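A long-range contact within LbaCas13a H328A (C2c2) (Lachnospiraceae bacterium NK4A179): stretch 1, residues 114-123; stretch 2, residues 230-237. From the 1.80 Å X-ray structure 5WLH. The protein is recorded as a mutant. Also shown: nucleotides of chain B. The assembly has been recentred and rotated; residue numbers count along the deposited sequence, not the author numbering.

Stretch 1 (114-123) FEKAFEKYAE
Stretch 2 (230-237) FYHVRAKS

A tyrosine laid flat against one side of a helix, flanked by a small apolar patch and a lysine–glutamate salt bridge, joins two segments more than a hundred residues apart, burying 375 Å² in total. Residues 115-123 form a regular helix, with i to i+4 bonds running from Phe118 N to Phe114 O (2.9 Å) through Glu123 N to Glu119 O (2.9 Å). In the second stretch Phe230 is helical, Tyr231 (phi/psi -92/5) follows, and His232 (48/47) is the first residue to leave helical phi/psi, with the positive phi of a Schellman motif, and occupies the N-cap position just before the next helix, 233-237. The axes of helices 115-123 and 233-237 lie 11.2 Å apart at closest and cross at 81°; in the register, Glu119 CA lies 6.1 Å from Tyr231 CA, and Glu123 CA lies 5.9 Å from Val233 CA.

Tyr231 (chi1 m, chi2 -69°) points toward the helix and is the most covered residue. Glu119 CA sits 3.5 Å from its ring centroid, 6° off the normal, a CH-pi contact over the face; Glu119 CB (side chain t, t, chi3 -142°) lies 3.5 Å from Tyr231 CD1. The small Ala122 lets the ring come close, its CB 3.6 Å from Tyr231 CD2, and the phenol reaches Phe118, whose CB is 3.2 Å from Tyr231 OH. Phe118 (m) turns its ring end away. Val233 (m) extends the apolar patch, CG1 lying 3.9 Å from Ala122 CB.

At the more exposed margin, Lys236 (m, then -148°, -30°, m) curls its amine back to hydrogen-bond Glu123 (m, m, -10°), NZ to OE2 2.8 Å, within a salt bridge. A longer salt bridge joins NZ to Glu119 OE1 (3.8 Å), and a weak hydrogen bond ties Lys236 NZ to Tyr231 O (3.3 Å). Lys116 NZ holds Glu119 OE2 in a very short 2.4 Å salt bridge. Arg234 points its CB away, and its NE bonds weakly to A20 OP1 (3.2 Å).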

ATOM      1  N   PHE A 114     -19.133  10.855 -48.125  1.00 41.98           N
ATOM      2  CA  PHE A 114     -17.768  11.353 -48.045  1.00 39.44           C
ATOM      3  C   PHE A 114     -17.028  10.903 -46.794  1.00 39.57           C
ATOM      4  O   PHE A 114     -15.875  11.300 -46.606  1.00 37.67           O
ATOM      5  CB  PHE A 114     -17.779  12.880 -48.133  1.00 35.50           C
ATOM      6  CG  PHE A 114     -18.639  13.388 -49.236  1.00 35.63           C
ATOM      7  CD1 PHE A 114     -18.401  12.987 -50.544  1.00 38.31           C
ATOM      8  CD2 PHE A 114     -19.713  14.229 -48.975  1.00 38.70           C
ATOM      9  CE1 PHE A 114     -19.207  13.442 -51.581  1.00 44.08           C
ATOM     10  CE2 PHE A 114     -20.523  14.686 -50.010  1.00 41.81           C
ATOM     11  CZ  PHE A 114     -20.267  14.295 -51.309  1.00 41.09           C
ATOM     12  N   GLU A 115     -17.650  10.078 -45.947  1.00 37.98           N
ATOM     13  CA  GLU A 115     -16.989   9.634 -44.724  1.00 39.24           C
ATOM     14  C   GLU A 115     -15.663   8.953 -45.031  1.00 40.25           C
ATOM     15  O   GLU A 115     -14.656   9.205 -44.357  1.00 39.68           O
ATOM     16  CB  GLU A 115     -17.901   8.688 -43.952  1.00 40.86           C
ATOM     17  CG  GLU A 115     -19.047   9.373 -43.253  1.00 45.73           C
ATOM     18  CD  GLU A 115     -19.890   8.397 -42.466  1.00 51.65           C
ATOM     19  OE1 GLU A 115     -19.801   7.181 -42.749  1.00 51.68           O
ATOM     20  OE2 GLU A 115     -20.635   8.850 -41.571  1.00 54.89           O
ATOM     21  N   LYS A 116     -15.642   8.092 -46.051  1.00 41.14           N
ATOM     22  CA  LYS A 116     -14.411   7.400 -46.417  1.00 43.53           C
ATOM     23  C   LYS A 116     -13.357   8.380 -46.919  1.00 40.21           C
ATOM     24  O   LYS A 116     -12.176   8.254 -46.582  1.00 37.38           O
ATOM     25  CB  LYS A 116     -14.700   6.333 -47.475  1.00 51.16           C
ATOM     26  CG  LYS A 116     -14.969   4.930 -46.922  1.00 58.03           C
ATOM     27  CD  LYS A 116     -13.717   4.311 -46.298  1.00 62.23           C
ATOM     28  CE  LYS A 116     -14.032   3.624 -44.970  1.00 63.44           C
ATOM     29  NZ  LYS A 116     -12.851   3.590 -44.056  1.00 64.43           N
ATOM     30  N   ALA A 117     -13.760   9.363 -47.726  1.00 38.98           N
ATOM     31  CA  ALA A 117     -12.795  10.338 -48.227  1.00 39.15           C
ATOM     32  C   ALA A 117     -12.210  11.167 -47.089  1.00 33.81           C
ATOM     33  O   ALA A 117     -11.000  11.423 -47.053  1.00 35.20           O
ATOM     34  CB  ALA A 117     -13.454  11.246 -49.266  1.00 43.07           C
ATOM     35  N   PHE A 118     -13.059  11.591 -46.148  1.00 32.33           N
ATOM     36  CA  PHE A 118     -12.598  12.397 -45.020  1.00 35.38           C
ATOM     37  C   PHE A 118     -11.647  11.601 -44.132  1.00 33.83           C
ATOM     38  O   PHE A 118     -10.621  12.125 -43.682  1.00 34.67           O
ATOM     39  CB  PHE A 118     -13.795  12.886 -44.202  1.00 31.89           C
ATOM     40  CG  PHE A 118     -14.535  14.059 -44.803  1.00 29.69           C
ATOM     41  CD1 PHE A 118     -13.855  15.183 -45.239  1.00 29.06           C
ATOM     42  CD2 PHE A 118     -15.920  14.042 -44.890  1.00 29.03           C
ATOM     43  CE1 PHE A 118     -14.547  16.270 -45.777  1.00 31.05           C
ATOM     44  CE2 PHE A 118     -16.618  15.108 -45.418  1.00 32.37           C
ATOM     45  CZ  PHE A 118     -15.926  16.233 -45.866  1.00 32.45           C
ATOM     46  N   GLU A 119     -11.960  10.330 -43.877  1.00 36.65           N
ATOM     47  CA  GLU A 119     -11.048   9.507 -43.083  1.00 36.63           C
ATOM     48  C   GLU A 119      -9.719   9.316 -43.798  1.00 34.40           C
ATOM     49  O   GLU A 119      -8.658   9.358 -43.164  1.00 36.62           O
ATOM     50  CB  GLU A 119     -11.671   8.150 -42.766  1.00 43.42           C
ATOM     51  CG  GLU A 119     -10.767   7.279 -41.888  1.00 49.32           C
ATOM     52  CD  GLU A 119     -11.161   5.813 -41.885  1.00 62.41           C
ATOM     53  OE1 GLU A 119     -11.069   5.176 -40.811  1.00 66.84           O
ATOM     54  OE2 GLU A 119     -11.565   5.299 -42.953  1.00 65.27           O
ATOM     55  N   LYS A 120      -9.757   9.090 -45.114  1.00 34.00           N
ATOM     56  CA  LYS A 120      -8.525   8.957 -45.882  1.00 38.28           C
ATOM     57  C   LYS A 120      -7.724  10.254 -45.867  1.00 38.79           C
ATOM     58  O   LYS A 120      -6.492  10.230 -45.767  1.00 40.02           O
ATOM     59  CB  LYS A 120      -8.848   8.535 -47.314  1.00 44.57           C
ATOM     60  CG  LYS A 120      -7.684   8.665 -48.274  1.00 51.15           C
ATOM     61  CD  LYS A 120      -6.720   7.504 -48.137  1.00 56.48           C
ATOM     62  CE  LYS A 120      -6.068   7.197 -49.474  1.00 59.52           C
ATOM     63  NZ  LYS A 120      -7.075   7.172 -50.574  1.00 60.50           N
ATOM     64  N   TYR A 121      -8.411  11.396 -45.979  1.00 35.00           N
ATOM     65  CA  TYR A 121      -7.769  12.693 -45.794  1.00 33.45           C
ATOM     66  C   TYR A 121      -7.039  12.766 -44.458  1.00 32.61           C
ATOM     67  O   TYR A 121      -5.892  13.216 -44.380  1.00 31.68           O
ATOM     68  CB  TYR A 121      -8.827  13.793 -45.868  1.00 30.95           C
ATOM     69  CG  TYR A 121      -8.306  15.197 -45.680  1.00 31.92           C
ATOM     70  CD1 TYR A 121      -8.156  15.754 -44.408  1.00 27.80           C
ATOM     71  CD2 TYR A 121      -7.993  15.980 -46.780  1.00 31.06           C
ATOM     72  CE1 TYR A 121      -7.683  17.044 -44.250  1.00 27.50           C
ATOM     73  CE2 TYR A 121      -7.538  17.271 -46.632  1.00 32.92           C
ATOM     74  CZ  TYR A 121      -7.379  17.797 -45.378  1.00 31.44           C
ATOM     75  OH  TYR A 121      -6.918  19.083 -45.273  1.00 28.65           O
ATOM     76  N   ALA A 122      -7.722  12.364 -43.386  1.00 29.31           N
ATOM     77  CA  ALA A 122      -7.114  12.382 -42.062  1.00 31.06           C
ATOM     78  C   ALA A 122      -5.876  11.497 -42.014  1.00 30.45           C
ATOM     79  O   ALA A 122      -4.860  11.868 -41.416  1.00 31.71           O
ATOM     80  CB  ALA A 122      -8.136  11.936 -41.024  1.00 25.78           C
ATOM     81  N   GLU A 123      -5.945  10.319 -42.638  1.00 34.79           N
ATOM     82  CA  GLU A 123      -4.783   9.432 -42.693  1.00 39.33           C
ATOM     83  C   GLU A 123      -3.617  10.108 -43.395  1.00 38.72           C
ATOM     84  O   GLU A 123      -2.486  10.122 -42.889  1.00 36.88           O
ATOM     85  CB  GLU A 123      -5.145   8.129 -43.411  1.00 41.29           C
ATOM     86  CG  GLU A 123      -6.236   7.319 -42.746  1.00 47.68           C
ATOM     87  CD  GLU A 123      -5.709   6.443 -41.636  1.00 56.62           C
ATOM     88  OE1 GLU A 123      -4.468   6.321 -41.515  1.00 61.77           O
ATOM     89  OE2 GLU A 123      -6.532   5.868 -40.894  1.00 59.09           O
ATOM     90  N   PHE A 230     -10.311  13.048 -34.765  1.00 27.18           N
ATOM     91  CA  PHE A 230     -11.660  12.503 -34.916  1.00 28.87           C
ATOM     92  C   PHE A 230     -11.638  11.077 -35.446  1.00 31.60           C
ATOM     93  O   PHE A 230     -12.420  10.228 -34.998  1.00 34.36           O
ATOM     94  CB  PHE A 230     -12.460  13.405 -35.852  1.00 25.85           C
ATOM     95  CG  PHE A 230     -13.833  12.876 -36.208  1.00 30.28           C
ATOM     96  CD1 PHE A 230     -14.912  13.127 -35.387  1.00 33.77           C
ATOM     97  CD2 PHE A 230     -14.036  12.155 -37.374  1.00 35.86           C
ATOM     98  CE1 PHE A 230     -16.174  12.658 -35.718  1.00 33.05           C
ATOM     99  CE2 PHE A 230     -15.295  11.689 -37.711  1.00 36.87           C
ATOM    100  CZ  PHE A 230     -16.359  11.945 -36.882  1.00 34.02           C
ATOM    101  N   TYR A 231     -10.768  10.798 -36.413  1.00 28.09           N
ATOM    102  CA  TYR A 231     -10.659   9.477 -37.016  1.00 28.09           C
ATOM    103  C   TYR A 231      -9.620   8.604 -36.324  1.00 30.89           C
ATOM    104  O   TYR A 231      -9.357   7.494 -36.795  1.00 32.33           O
ATOM    105  CB  TYR A 231     -10.332   9.595 -38.503  1.00 32.35           C
ATOM    106  CG  TYR A 231     -11.522  10.039 -39.327  1.00 35.18           C
ATOM    107  CD1 TYR A 231     -12.622   9.200 -39.512  1.00 37.71           C
ATOM    108  CD2 TYR A 231     -11.552  11.302 -39.909  1.00 34.87           C
ATOM    109  CE1 TYR A 231     -13.721   9.614 -40.259  1.00 37.81           C
ATOM    110  CE2 TYR A 231     -12.647  11.722 -40.654  1.00 36.09           C
ATOM    111  CZ  TYR A 231     -13.726  10.878 -40.828  1.00 38.05           C
ATOM    112  OH  TYR A 231     -14.809  11.305 -41.575  1.00 36.95           O
ATOM    113  N   HIS A 232      -9.041   9.089 -35.226  1.00 30.69           N
ATOM    114  CA  HIS A 232      -8.079   8.346 -34.402  1.00 33.97           C
ATOM    115  C   HIS A 232      -6.984   7.689 -35.236  1.00 33.07           C
ATOM    116  O   HIS A 232      -6.641   6.521 -35.046  1.00 34.92           O
ATOM    117  CB  HIS A 232      -8.802   7.304 -33.555  1.00 37.66           C
ATOM    118  CG  HIS A 232      -9.882   7.879 -32.700  1.00 43.48           C
ATOM    119  ND1 HIS A 232     -11.220   7.744 -33.002  1.00 45.02           N
ATOM    120  CD2 HIS A 232      -9.824   8.601 -31.556  1.00 47.37           C
ATOM    121  CE1 HIS A 232     -11.940   8.354 -32.079  1.00 45.09           C
ATOM    122  NE2 HIS A 232     -11.118   8.884 -31.191  1.00 48.65           N
ATOM    123  N   VAL A 233      -6.397   8.458 -36.155  1.00 29.51           N
ATOM    124  CA  VAL A 233      -5.464   7.835 -37.086  1.00 31.47           C
ATOM    125  C   VAL A 233      -4.208   7.359 -36.363  1.00 32.63           C
ATOM    126  O   VAL A 233      -3.621   6.341 -36.742  1.00 34.19           O
ATOM    127  CB  VAL A 233      -5.122   8.786 -38.240  1.00 37.19           C
ATOM    128  CG1 VAL A 233      -6.375   9.062 -39.074  1.00 35.99           C
ATOM    129  CG2 VAL A 233      -4.528  10.072 -37.696  1.00 34.34           C
ATOM    130  N   ARG A 234      -3.786   8.068 -35.313  1.00 32.60           N
ATOM    131  CA  ARG A 234      -2.613   7.637 -34.556  1.00 31.59           C
ATOM    132  C   ARG A 234      -2.876   6.320 -33.833  1.00 34.65           C
ATOM    133  O   ARG A 234      -2.129   5.350 -33.997  1.00 33.23           O
ATOM    134  CB  ARG A 234      -2.206   8.717 -33.555  1.00 34.22           C
ATOM    135  CG  ARG A 234      -1.513   9.901 -34.199  1.00 29.39           C
ATOM    136  CD  ARG A 234      -1.445  11.086 -33.256  1.00 29.33           C
ATOM    137  NE  ARG A 234      -0.754  12.196 -33.912  1.00 33.70           N
ATOM    138  CZ  ARG A 234      -1.298  12.938 -34.874  1.00 33.71           C
ATOM    139  NH1 ARG A 234      -2.533  12.681 -35.280  1.00 29.49           N
ATOM    140  NH2 ARG A 234      -0.603  13.924 -35.437  1.00 28.92           N
ATOM    141  N   ALA A 235      -3.941   6.273 -33.030  1.00 34.22           N
ATOM    142  CA  ALA A 235      -4.215   5.081 -32.229  1.00 31.03           C
ATOM    143  C   ALA A 235      -4.534   3.883 -33.111  1.00 33.56           C
ATOM    144  O   ALA A 235      -4.112   2.756 -32.809  1.00 27.71           O
ATOM    145  CB  ALA A 235      -5.360   5.355 -31.257  1.00 30.37           C
ATOM    146  N   LYS A 236      -5.270   4.106 -34.211  1.00 30.47           N
ATOM    147  CA  LYS A 236      -5.629   3.006 -35.103  1.00 35.00           C
ATOM    148  C   LYS A 236      -4.411   2.321 -35.695  1.00 31.23           C
ATOM    149  O   LYS A 236      -4.464   1.126 -36.001  1.00 33.64           O
ATOM    150  CB  LYS A 236      -6.522   3.499 -36.244  1.00 39.65           C
ATOM    151  CG  LYS A 236      -7.984   3.677 -35.887  1.00 48.70           C
ATOM    152  CD  LYS A 236      -8.871   3.387 -37.103  1.00 55.12           C
ATOM    153  CE  LYS A 236      -8.161   3.717 -38.414  1.00 58.56           C
ATOM    154  NZ  LYS A 236      -7.939   5.178 -38.605  1.00 64.56           N
ATOM    155  N   SER A 237      -3.335   3.062 -35.922  1.00 30.07           N
ATOM    156  CA  SER A 237      -2.136   2.489 -36.492  1.00 34.46           C
ATOM    157  C   SER A 237      -1.120   2.069 -35.438  1.00 30.04           C
ATOM    158  O   SER A 237      -0.140   1.412 -35.785  1.00 35.19           O
ATOM    159  CB  SER A 237      -1.490   3.478 -37.473  1.00 44.03           C
ATOM    160  OG  SER A 237      -0.874   4.552 -36.789  1.00 49.10           O
TER
ATOM    161  P     A B  20       2.172  12.135 -31.686  1.00 32.12           P
ATOM    162  OP1   A B  20       1.550  10.885 -32.169  1.00 35.33           O
ATOM    163  OP2   A B  20       1.850  13.478 -32.225  1.00 30.83           O
ATOM    164  O5'   A B  20       1.908  12.186 -30.124  1.00 29.32           O
ATOM    165  C5'   A B  20       2.051  11.025 -29.326  1.00 31.29           C
ATOM    166  C4'   A B  20       1.988  11.377 -27.865  1.00 28.57           C
ATOM    167  O4'   A B  20       3.120  12.207 -27.509  1.00 24.15           O
ATOM    168  C3'   A B  20       0.801  12.210 -27.444  1.00 28.69           C
ATOM    169  O3'   A B  20      -0.383  11.457 -27.324  1.00 32.15           O
ATOM    170  C2'   A B  20       1.291  12.819 -26.140  1.00 26.49           C
ATOM    171  O2'   A B  20       1.286  11.849 -25.100  1.00 29.69           O
ATOM    172  C1'   A B  20       2.742  13.123 -26.503  1.00 26.19           C
ATOM    173  N9    A B  20       2.871  14.486 -27.054  1.00 29.22           N
ATOM    174  C8    A B  20       2.903  14.873 -28.374  1.00 32.87           C
ATOM    175  N7    A B  20       3.003  16.172 -28.534  1.00 31.16           N
ATOM    176  C5    A B  20       3.046  16.666 -27.236  1.00 29.07           C
ATOM    177  C6    A B  20       3.143  17.964 -26.712  1.00 32.27           C
ATOM    178  N6    A B  20       3.231  19.065 -27.450  1.00 31.90           N
ATOM    179  N1    A B  20       3.149  18.103 -25.377  1.00 35.30           N
ATOM    180  C2    A B  20       3.059  17.008 -24.612  1.00 36.83           C
ATOM    181  N3    A B  20       2.951  15.737 -24.987  1.00 32.97           N
ATOM    182  C4    A B  20       2.956  15.639 -26.321  1.00 28.85           C